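Local coordinates for protein UDP-N-acetylglucosamine 2-epimerase (Methanocaldococcus jannaschii, PDB 4NES) that probably catalyses the reversible epimerization at C-2 of UDP-N-acetylglucosamine to UDP-N-acetylmannosamine, working as a homodimer with the GT-B fold, at residues Lys163-Gly168 and Val358-Tyr363; Gly119-Asp124 and Leu155-Glu160; Ile225-Glu230 and Asp325-Leu330. One frame throughout, in Å; residues are numbered along the deposited sequence.

Contact 1 of 3, residues Lys163-Gly168 and Val358-Tyr363; sequences KIFVVG and VRILTY
Phe165 and Ile360 mark the closest backbone approach, their CA atoms 8.7 Å apart, a spacing that leaves room for one layer of side chains between strand 164-166 and helix 353-363. The setting is the N-terminal Rossmann-like domain of a GT-B enzyme: the strand is the last of its parallel sheet, and the helix is the C-terminal one, which in this fold crosses back from the second domain to pack on the first. Both CB atoms project into the interface, and the two side chains run antiparallel alongside one another. Ile360 uses both branches. Its CG2, anti to the backbone N because CG1 takes chi1 -68°, sits over one face of the Phe165 ring, 3.8 Å from the centroid and only 11° off the ring normal; that is the geometry of a CH-pi contact. The longer branch runs the other way, toward the base of the phenylalanine, where Ile360 CD1 comes within 3.6 Å of Phe165 CD2 and also meets CB and CG. Both methyls lie on one side of the ring and may hinder its flipping. Phe144 of the adjacent strand 142-145 extends the apolar patch, touching Val167, Ile360 and Leu361. On the helix itself, Val358 O accepts from Thr362 N at 2.9 Å and from Thr362 OG1 at 2.8 Å, the two donors arriving from opposite faces of the carbonyl plane. Across the interface, Val167 completes the packing two residues beyond the phenylalanine: its CG1 meets Ile360 CD1 tip to tip at 3.8 Å.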
loop_
_atom_site.group_PDB
_atom_site.type_symbol
_atom_site.label_atom_id
_atom_site.label_comp_id
_atom_site.label_asym_id
_atom_site.label_seq_id
_atom_site.Cartn_x
_atom_site.Cartn_y
_atom_site.Cartn_z
ATOM N N LYS A 163 -16.310 2.962 -9.345
ATOM C CA LYS A 163 -15.497 1.779 -9.080
ATOM C C LYS A 163 -16.159 0.823 -8.087
ATOM O O LYS A 163 -15.713 -0.315 -7.926
ATOM C CB LYS A 163 -14.152 2.183 -8.484
ATOM C CG LYS A 163 -13.164 2.889 -9.401
ATOM C CD LYS A 163 -11.864 3.102 -8.628
ATOM C CE LYS A 163 -10.684 3.416 -9.528
ATOM N NZ LYS A 163 -10.885 4.641 -10.342
ATOM N N ILE A 164 -17.195 1.298 -7.405
ATOM C CA ILE A 164 -17.773 0.577 -6.270
ATOM C C ILE A 164 -19.080 -0.111 -6.637
ATOM O O ILE A 164 -19.987 0.512 -7.196
ATOM C CB ILE A 164 -18.040 1.534 -5.091
ATOM C CG1 ILE A 164 -16.788 2.339 -4.756
ATOM C CG2 ILE A 164 -18.497 0.752 -3.861
ATOM C CD1 ILE A 164 -17.077 3.481 -3.797
ATOM N N PHE A 165 -19.166 -1.398 -6.315
ATOM C CA PHE A 165 -20.367 -2.191 -6.549
ATOM C C PHE A 165 -20.734 -2.880 -5.253
ATOM O O PHE A 165 -19.921 -3.628 -4.708
ATOM C CB PHE A 165 -20.093 -3.243 -7.631
ATOM C CG PHE A 165 -19.642 -2.658 -8.933
ATOM C CD1 PHE A 165 -18.300 -2.363 -9.158
ATOM C CD2 PHE A 165 -20.565 -2.375 -9.925
ATOM C CE1 PHE A 165 -17.894 -1.799 -10.374
ATOM C CE2 PHE A 165 -20.166 -1.823 -11.135
ATOM C CZ PHE A 165 -18.838 -1.537 -11.355
ATOM N N VAL A 166 -21.944 -2.634 -4.747
ATOM C CA VAL A 166 -22.409 -3.320 -3.546
ATOM C C VAL A 166 -23.082 -4.603 -3.990
ATOM O O VAL A 166 -24.183 -4.577 -4.547
ATOM C CB VAL A 166 -23.386 -2.453 -2.746
ATOM C CG1 VAL A 166 -23.841 -3.199 -1.493
ATOM C CG2 VAL A 166 -22.729 -1.120 -2.375
ATOM N N VAL A 167 -22.395 -5.721 -3.773
ATOM C CA VAL A 167 -22.806 -7.001 -4.347
ATOM C C VAL A 167 -23.181 -8.055 -3.311
ATOM O O VAL A 167 -23.586 -9.161 -3.674
ATOM C CB VAL A 167 -21.712 -7.598 -5.270
ATOM C CG1 VAL A 167 -21.434 -6.693 -6.472
ATOM C CG2 VAL A 167 -20.420 -7.878 -4.490
ATOM N N GLY A 168 -23.078 -7.712 -2.029
ATOM C CA GLY A 168 -23.241 -8.674 -0.952
ATOM C C GLY A 168 -21.918 -9.358 -0.683
ATOM O O GLY A 168 -20.931 -9.108 -1.373
ATOM N N VAL A 358 -18.790 -11.884 -11.245
ATOM C CA VAL A 358 -18.325 -12.346 -12.546
ATOM C C VAL A 358 -19.021 -11.600 -13.693
ATOM O O VAL A 358 -18.387 -11.274 -14.697
ATOM C CB VAL A 358 -18.463 -13.883 -12.674
ATOM C CG1 VAL A 358 -18.127 -14.358 -14.073
ATOM C CG2 VAL A 358 -17.541 -14.565 -11.688
ATOM N N ARG A 359 -20.317 -11.316 -13.552
ATOM C CA ARG A 359 -21.018 -10.524 -14.568
ATOM C C ARG A 359 -20.407 -9.127 -14.706
ATOM O O ARG A 359 -20.168 -8.653 -15.818
ATOM C CB ARG A 359 -22.520 -10.429 -14.266
ATOM C CG ARG A 359 -23.300 -9.675 -15.339
ATOM C CD ARG A 359 -24.779 -9.548 -14.960
ATOM N NE ARG A 359 -25.490 -8.605 -15.825
ATOM C CZ ARG A 359 -26.089 -8.939 -16.962
ATOM N NH1 ARG A 359 -26.062 -10.196 -17.383
ATOM N NH2 ARG A 359 -26.716 -8.016 -17.684
ATOM N N ILE A 360 -20.137 -8.477 -13.578
ATOM C CA ILE A 360 -19.532 -7.146 -13.611
ATOM C C ILE A 360 -18.169 -7.161 -14.298
ATOM O O ILE A 360 -17.870 -6.278 -15.113
ATOM C CB ILE A 360 -19.435 -6.521 -12.198
ATOM C CG1 ILE A 360 -20.836 -6.205 -11.677
ATOM C CG2 ILE A 360 -18.574 -5.245 -12.208
ATOM C CD1 ILE A 360 -20.922 -5.962 -10.178
ATOM N N LEU A 361 -17.351 -8.167 -13.998
ATOM C CA LEU A 361 -16.025 -8.245 -14.598
ATOM C C LEU A 361 -16.132 -8.552 -16.081
ATOM O O LEU A 361 -15.312 -8.093 -16.867
ATOM C CB LEU A 361 -15.165 -9.294 -13.895
ATOM C CG LEU A 361 -14.811 -8.985 -12.443
ATOM C CD1 LEU A 361 -14.044 -10.165 -11.866
ATOM C CD2 LEU A 361 -13.999 -7.698 -12.336
ATOM N N THR A 362 -17.157 -9.308 -16.468
ATOM C CA THR A 362 -17.371 -9.626 -17.875
ATOM C C THR A 362 -17.694 -8.368 -18.675
ATOM O O THR A 362 -17.113 -8.130 -19.741
ATOM C CB THR A 362 -18.497 -10.653 -18.045
ATOM O OG1 THR A 362 -18.104 -11.882 -17.426
ATOM C CG2 THR A 362 -18.782 -10.916 -19.521
ATOM N N TYR A 363 -18.607 -7.550 -18.155
ATOM C CA TYR A 363 -19.015 -6.336 -18.863
ATOM C C TYR A 363 -17.999 -5.207 -18.708
ATOM O O TYR A 363 -17.783 -4.431 -19.648
ATOM C CB TYR A 363 -20.395 -5.869 -18.402
ATOM C CG TYR A 363 -21.555 -6.650 -18.990
ATOM C CD1 TYR A 363 -21.932 -7.876 -18.466
ATOM C CD2 TYR A 363 -22.287 -6.144 -20.054
ATOM C CE1 TYR A 363 -23.002 -8.587 -18.990
ATOM C CE2 TYR A 363 -23.352 -6.845 -20.587
ATOM C CZ TYR A 363 -23.704 -8.067 -20.054
ATOM O OH TYR A 363 -24.765 -8.768 -20.578
#

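Contact 2 of 3, residues Gly119-Asp124 and Leu155-Glu160; sequences GLRSFD and LREGIE
A bend at chi2 (-72°) turns the Arg121 side chain so that its guanidinium edge faces Glu157, whose own chain is extended beyond CG and delivers the carboxylate from the opposite direction. The result is a two-pronged, side-on salt bridge: Arg121 NE donates to Glu157 OE2 at 2.8 Å and Arg121 NH2 to Glu157 OE1 at 2.9 Å, each with an N-H...O angle of 172°. Both oxygens lie close to the guanidinium plane and are met on their syn sides, but the two planes are 32° apart, so the pairing is twisted rather than coplanar. The third nitrogen turns back on its own loop, Arg121 NH1 donating to Leu120 O at 2.8 Å from above the carbonyl plane. At the base of the arginine chain, the Phe123 ring lays one face against Arg121 CB, 3.4 Å above the ring plane and offset toward its rim. A looser approach, 4.2 Å between Phe123 CE1 and Arg156 NH1, is oblique and at most peripheral packing. Just past Glu157, Gly158 takes the C-prime place of a Schellman motif, Gly158 N bonding to Leu155 O at 2.9 Å and Ile159 N to Leu154 O. The buried ion pair is embedded in further polar links: Asp137 binds Arg121 NH1, while His138 and Arg125 reach OE1 and OE2 of Glu157, which probably favours the ionised carboxylate. The contact thus ties the loop following strand 112-116 to the end of helix 148-156, with helix 128-138 alongside, and Arg156 packs on Gly158 of the second subunit.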
loop_
_atom_site.group_PDB
_atom_site.type_symbol
_atom_site.label_atom_id
_atom_site.label_comp_id
_atom_site.label_asym_id
_atom_site.label_seq_id
_atom_site.Cartn_x
_atom_site.Cartn_y
_atom_site.Cartn_z
ATOM N N GLY A 119 -13.820 -2.412 1.339
ATOM C CA GLY A 119 -14.433 -1.344 2.101
ATOM C C GLY A 119 -14.718 -1.646 3.557
ATOM O O GLY A 119 -15.213 -0.783 4.278
ATOM N N LEU A 120 -14.442 -2.868 4.003
ATOM C CA LEU A 120 -14.631 -3.185 5.417
ATOM C C LEU A 120 -13.616 -2.387 6.241
ATOM O O LEU A 120 -12.448 -2.263 5.854
ATOM C CB LEU A 120 -14.463 -4.679 5.682
ATOM C CG LEU A 120 -15.588 -5.622 5.248
ATOM C CD1 LEU A 120 -15.823 -5.585 3.764
ATOM C CD2 LEU A 120 -15.257 -7.042 5.692
ATOM N N ARG A 121 -14.059 -1.822 7.362
ATOM C CA ARG A 121 -13.158 -1.058 8.228
ATOM C C ARG A 121 -13.422 -1.341 9.699
ATOM O O ARG A 121 -14.562 -1.252 10.159
ATOM C CB ARG A 121 -13.304 0.451 7.979
ATOM C CG ARG A 121 -12.986 0.927 6.554
ATOM C CD ARG A 121 -11.484 0.869 6.277
ATOM N NE ARG A 121 -11.158 1.380 4.949
ATOM C CZ ARG A 121 -11.065 0.633 3.854
ATOM N NH1 ARG A 121 -11.269 -0.681 3.908
ATOM N NH2 ARG A 121 -10.764 1.207 2.694
ATOM N N SER A 122 -12.359 -1.657 10.429
ATOM C CA SER A 122 -12.408 -1.716 11.889
ATOM C C SER A 122 -11.945 -0.384 12.479
ATOM O O SER A 122 -12.221 -0.088 13.644
ATOM C CB SER A 122 -11.488 -2.819 12.396
ATOM O OG SER A 122 -10.138 -2.444 12.178
ATOM N N PHE A 123 -11.223 0.399 11.676
ATOM C CA PHE A 123 -10.596 1.655 12.112
ATOM C C PHE A 123 -9.564 1.441 13.211
ATOM O O PHE A 123 -9.248 2.347 13.986
ATOM C CB PHE A 123 -11.649 2.703 12.480
ATOM C CG PHE A 123 -12.611 2.977 11.367
ATOM C CD1 PHE A 123 -12.187 3.619 10.214
ATOM C CD2 PHE A 123 -13.926 2.560 11.453
ATOM C CE1 PHE A 123 -13.069 3.857 9.173
ATOM C CE2 PHE A 123 -14.816 2.790 10.415
ATOM C CZ PHE A 123 -14.381 3.448 9.275
ATOM N N ASP A 124 -9.051 0.222 13.253
ATOM C CA ASP A 124 -7.901 -0.136 14.055
ATOM C C ASP A 124 -6.780 -0.260 13.037
ATOM O O ASP A 124 -6.207 -1.340 12.879
ATOM C CB ASP A 124 -8.152 -1.497 14.710
ATOM C CG ASP A 124 -7.175 -1.813 15.828
ATOM O OD1 ASP A 124 -6.149 -1.112 15.966
ATOM O OD2 ASP A 124 -7.444 -2.780 16.571
ATOM N N LEU A 155 -16.305 5.700 -0.055
ATOM C CA LEU A 155 -16.597 7.066 -0.503
ATOM C C LEU A 155 -15.931 8.103 0.406
ATOM O O LEU A 155 -15.409 9.116 -0.070
ATOM C CB LEU A 155 -18.104 7.315 -0.583
ATOM C CG LEU A 155 -18.849 6.539 -1.668
ATOM C CD1 LEU A 155 -20.348 6.733 -1.517
ATOM C CD2 LEU A 155 -18.378 6.954 -3.062
ATOM N N ARG A 156 -15.917 7.828 1.708
ATOM C CA ARG A 156 -15.316 8.725 2.694
ATOM C C ARG A 156 -13.797 8.817 2.531
ATOM O O ARG A 156 -13.169 9.786 2.980
ATOM C CB ARG A 156 -15.667 8.251 4.107
ATOM C CG ARG A 156 -15.454 9.290 5.185
ATOM C CD ARG A 156 -15.256 8.644 6.547
ATOM N NE ARG A 156 -14.115 9.228 7.246
ATOM C CZ ARG A 156 -12.940 8.624 7.402
ATOM N NH1 ARG A 156 -12.745 7.399 6.930
ATOM N NH2 ARG A 156 -11.962 9.240 8.050
ATOM N N GLU A 157 -13.199 7.817 1.891
ATOM C CA GLU A 157 -11.770 7.839 1.587
ATOM C C GLU A 157 -11.503 8.309 0.158
ATOM O O GLU A 157 -10.399 8.135 -0.367
ATOM C CB GLU A 157 -11.133 6.470 1.854
ATOM C CG GLU A 157 -11.196 6.074 3.320
ATOM C CD GLU A 157 -10.700 4.667 3.594
ATOM O OE1 GLU A 157 -10.081 4.044 2.702
ATOM O OE2 GLU A 157 -10.927 4.186 4.727
ATOM N N GLY A 158 -12.523 8.902 -0.459
ATOM C CA GLY A 158 -12.357 9.589 -1.728
ATOM C C GLY A 158 -12.325 8.705 -2.956
ATOM O O GLY A 158 -12.002 9.171 -4.041
ATOM N N ILE A 159 -12.664 7.432 -2.801
ATOM C CA ILE A 159 -12.668 6.517 -3.934
ATOM C C ILE A 159 -13.867 6.823 -4.822
ATOM O O ILE A 159 -14.958 7.111 -4.334
ATOM C CB ILE A 159 -12.661 5.055 -3.448
ATOM C CG1 ILE A 159 -11.276 4.722 -2.885
ATOM C CG2 ILE A 159 -13.017 4.074 -4.572
ATOM C CD1 ILE A 159 -11.264 3.538 -1.964
ATOM N N GLU A 160 -13.648 6.792 -6.133
ATOM C CA GLU A 160 -14.680 7.152 -7.094
ATOM C C GLU A 160 -15.847 6.164 -7.082
ATOM O O GLU A 160 -15.651 4.936 -7.085
ATOM C CB GLU A 160 -14.079 7.257 -8.496
ATOM C CG GLU A 160 -12.787 6.468 -8.692
ATOM C CD GLU A 160 -11.540 7.126 -8.084
ATOM O OE1 GLU A 160 -11.147 8.223 -8.534
ATOM O OE2 GLU A 160 -10.944 6.535 -7.158
#

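Contact 3 of 3, residues Ile225-Glu230 and Asp325-Leu330; sequences IFEIIE and DNKEKL
The flat group that meets the other helix is the Glu227 carboxylate, and the Lys327 chain passes it at about a right angle: CG and CD of the lysine lie off one side of its plane, CE comes down toward the plane, and NZ arrives close to it, beside OE1. Lys327 CD and CE both come closest to Glu227 OE1, at 3.3 and 3.2 Å, and lie farther from OE2. Lys327 NZ then reaches Glu227 OE1 at 2.8 Å in a salt bridge, although the position of NZ is less certain than the rest. The lysine's CG lies in the tight slot between the two backbone arms (chi1 80°) and the chain is extended from there on, which carries it across to Glu227 on helix 215-232. Next to this pair the contact is apolar: Ile228 and Leu330 also cross at about a right angle, and Ile228 CD1 nestles among the leucine's branches, 3.6 Å from Leu330 CG. Leu330 CD2 continues to the backbone of Ile225, 4.2 Å from its N. Asn326, within its own segment, is the N-cap residue of helix 327-338; its OD1 accepts from Lys329 N at 2.8 Å, the donor standing 52° out of the carbonyl plane, and more weakly from Glu328 N. Helices 215-232 and 327-338 are thereby joined, and Ile228 continues onto Leu285 of strand 283-286, in the parallel sheet of the second domain. Lys327 NZ also forms a salt bridge with Glu223 OE1. If NZ is placed correctly, one lysine serves both glutamates and would probably offset the repulsion between their neighbouring carboxylates, beside the Ile228-Leu330 packing.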
loop_
_atom_site.group_PDB
_atom_site.type_symbol
_atom_site.label_atom_id
_atom_site.label_comp_id
_atom_site.label_asym_id
_atom_site.label_seq_id
_atom_site.Cartn_x
_atom_site.Cartn_y
_atom_site.Cartn_z
ATOM N N ILE A 225 -12.682 -17.889 29.275
ATOM C CA ILE A 225 -13.311 -19.136 28.860
ATOM C C ILE A 225 -13.491 -20.091 30.049
ATOM O O ILE A 225 -14.553 -20.691 30.205
ATOM C CB ILE A 225 -12.527 -19.826 27.727
ATOM C CG1 ILE A 225 -12.491 -18.930 26.480
ATOM C CG2 ILE A 225 -13.146 -21.175 27.403
ATOM C CD1 ILE A 225 -13.860 -18.660 25.866
ATOM N N PHE A 226 -12.464 -20.217 30.888
ATOM C CA PHE A 226 -12.556 -21.039 32.097
ATOM C C PHE A 226 -13.743 -20.603 32.965
ATOM O O PHE A 226 -14.449 -21.433 33.541
ATOM C CB PHE A 226 -11.271 -20.904 32.913
ATOM C CG PHE A 226 -10.205 -21.906 32.567
ATOM C CD1 PHE A 226 -9.702 -22.000 31.279
ATOM C CD2 PHE A 226 -9.673 -22.730 33.549
ATOM C CE1 PHE A 226 -8.708 -22.915 30.972
ATOM C CE2 PHE A 226 -8.681 -23.649 33.244
ATOM C CZ PHE A 226 -8.197 -23.737 31.956
ATOM N N GLU A 227 -13.961 -19.294 33.040
ATOM C CA GLU A 227 -15.020 -18.743 33.873
ATOM C C GLU A 227 -16.423 -18.981 33.305
ATOM O O GLU A 227 -17.352 -19.290 34.057
ATOM C CB GLU A 227 -14.776 -17.255 34.088
ATOM C CG GLU A 227 -15.243 -16.739 35.417
ATOM C CD GLU A 227 -14.600 -15.423 35.753
ATOM O OE1 GLU A 227 -13.404 -15.428 36.108
ATOM O OE2 GLU A 227 -15.285 -14.388 35.653
ATOM N N ILE A 228 -16.572 -18.818 31.987
ATOM C CA ILE A 228 -17.817 -19.144 31.289
ATOM C C ILE A 228 -18.259 -20.558 31.616
ATOM O O ILE A 228 -19.423 -20.814 31.912
ATOM C CB ILE A 228 -17.624 -19.097 29.747
ATOM C CG1 ILE A 228 -17.671 -17.674 29.219
ATOM C CG2 ILE A 228 -18.682 -19.939 29.027
ATOM C CD1 ILE A 228 -17.599 -17.640 27.706
ATOM N N ILE A 229 -17.301 -21.476 31.538
ATOM C CA ILE A 229 -17.542 -22.882 31.782
ATOM C C ILE A 229 -18.091 -23.117 33.193
ATOM O O ILE A 229 -19.041 -23.871 33.385
ATOM C CB ILE A 229 -16.240 -23.668 31.596
ATOM C CG1 ILE A 229 -15.795 -23.619 30.129
ATOM C CG2 ILE A 229 -16.405 -25.097 32.087
ATOM C CD1 ILE A 229 -14.369 -24.075 29.909
ATOM N N GLU A 230 -17.492 -22.455 34.174
ATOM C CA GLU A 230 -17.881 -22.634 35.568
ATOM C C GLU A 230 -19.226 -21.992 35.881
ATOM O O GLU A 230 -20.028 -22.543 36.633
ATOM C CB GLU A 230 -16.801 -22.048 36.469
ATOM C CG GLU A 230 -15.495 -22.812 36.401
ATOM C CD GLU A 230 -14.308 -21.980 36.831
ATOM O OE1 GLU A 230 -14.501 -20.802 37.203
ATOM O OE2 GLU A 230 -13.175 -22.506 36.781
ATOM N N ASP A 325 -11.066 -8.441 25.500
ATOM C CA ASP A 325 -10.190 -9.116 26.455
ATOM C C ASP A 325 -10.913 -9.341 27.784
ATOM O O ASP A 325 -10.462 -10.113 28.639
ATOM C CB ASP A 325 -9.026 -8.128 26.693
ATOM C CG ASP A 325 -7.998 -8.607 27.701
ATOM O OD1 ASP A 325 -8.290 -8.666 28.912
ATOM O OD2 ASP A 325 -6.851 -8.846 27.289
ATOM N N ASN A 326 -12.035 -8.653 27.951
ATOM C CA ASN A 326 -12.645 -8.412 29.259
ATOM C C ASN A 326 -13.535 -9.568 29.710
ATOM O O ASN A 326 -14.546 -9.847 29.071
ATOM C CB ASN A 326 -13.461 -7.115 29.165
ATOM C CG ASN A 326 -14.038 -6.657 30.504
ATOM O OD1 ASN A 326 -14.630 -7.428 31.255
ATOM N ND2 ASN A 326 -13.872 -5.373 30.791
ATOM N N LYS A 327 -13.192 -10.221 30.821
ATOM C CA LYS A 327 -13.957 -11.398 31.223
ATOM C C LYS A 327 -15.340 -11.040 31.761
ATOM O O LYS A 327 -16.285 -11.802 31.593
ATOM C CB LYS A 327 -13.166 -12.316 32.172
ATOM C CG LYS A 327 -13.118 -11.915 33.628
ATOM C CD LYS A 327 -12.182 -12.863 34.379
ATOM C CE LYS A 327 -12.092 -12.526 35.854
ATOM N NZ LYS A 327 -11.313 -13.567 36.586
ATOM N N GLU A 328 -15.465 -9.872 32.387
ATOM C CA GLU A 328 -16.761 -9.447 32.903
ATOM C C GLU A 328 -17.711 -9.141 31.743
ATOM O O GLU A 328 -18.892 -9.491 31.788
ATOM C CB GLU A 328 -16.616 -8.220 33.804
ATOM C CG GLU A 328 -15.372 -8.225 34.677
ATOM C CD GLU A 328 -15.480 -9.145 35.876
ATOM O OE1 GLU A 328 -16.585 -9.288 36.435
ATOM O OE2 GLU A 328 -14.446 -9.710 36.265
ATOM N N LYS A 329 -17.189 -8.499 30.701
ATOM C CA LYS A 329 -17.986 -8.246 29.504
ATOM C C LYS A 329 -18.383 -9.568 28.859
ATOM O O LYS A 329 -19.496 -9.710 28.355
ATOM C CB LYS A 329 -17.220 -7.390 28.495
ATOM C CG LYS A 329 -17.150 -5.899 28.828
ATOM C CD LYS A 329 -16.577 -5.117 27.651
ATOM C CE LYS A 329 -16.561 -3.614 27.906
ATOM N NZ LYS A 329 -15.451 -3.201 28.803
ATOM N N LEU A 330 -17.470 -10.534 28.882
ATOM C CA LEU A 330 -17.752 -11.848 28.308
ATOM C C LEU A 330 -18.863 -12.555 29.082
ATOM O O LEU A 330 -19.785 -13.117 28.492
ATOM C CB LEU A 330 -16.482 -12.695 28.279
ATOM C CG LEU A 330 -16.642 -14.151 27.850
ATOM C CD1 LEU A 330 -17.183 -14.247 26.434
ATOM C CD2 LEU A 330 -15.296 -14.854 27.960
#

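How the contacts relate
Contacts 1 and 2 belong to the N-terminal domain, contact 3 to the C-terminal one with its own parallel sheet. Contact 2 closes before contact 1 opens, and helix 148-156 leads directly to strand 164-166; their centres are 18 Å apart and they touch, Ile164 CD1 lying 3.8 Å from Leu155 CD2. Contact 3 is about 42 Å from contact 1 between centres, on the opposite side of the chain's centre, yet it is nested within the loop that contact 1 closes. The chain therefore builds the second domain and then returns through helix 353-363 to the first, as expected of GT-B enzymes, whose nucleotide ligands lie between the domains.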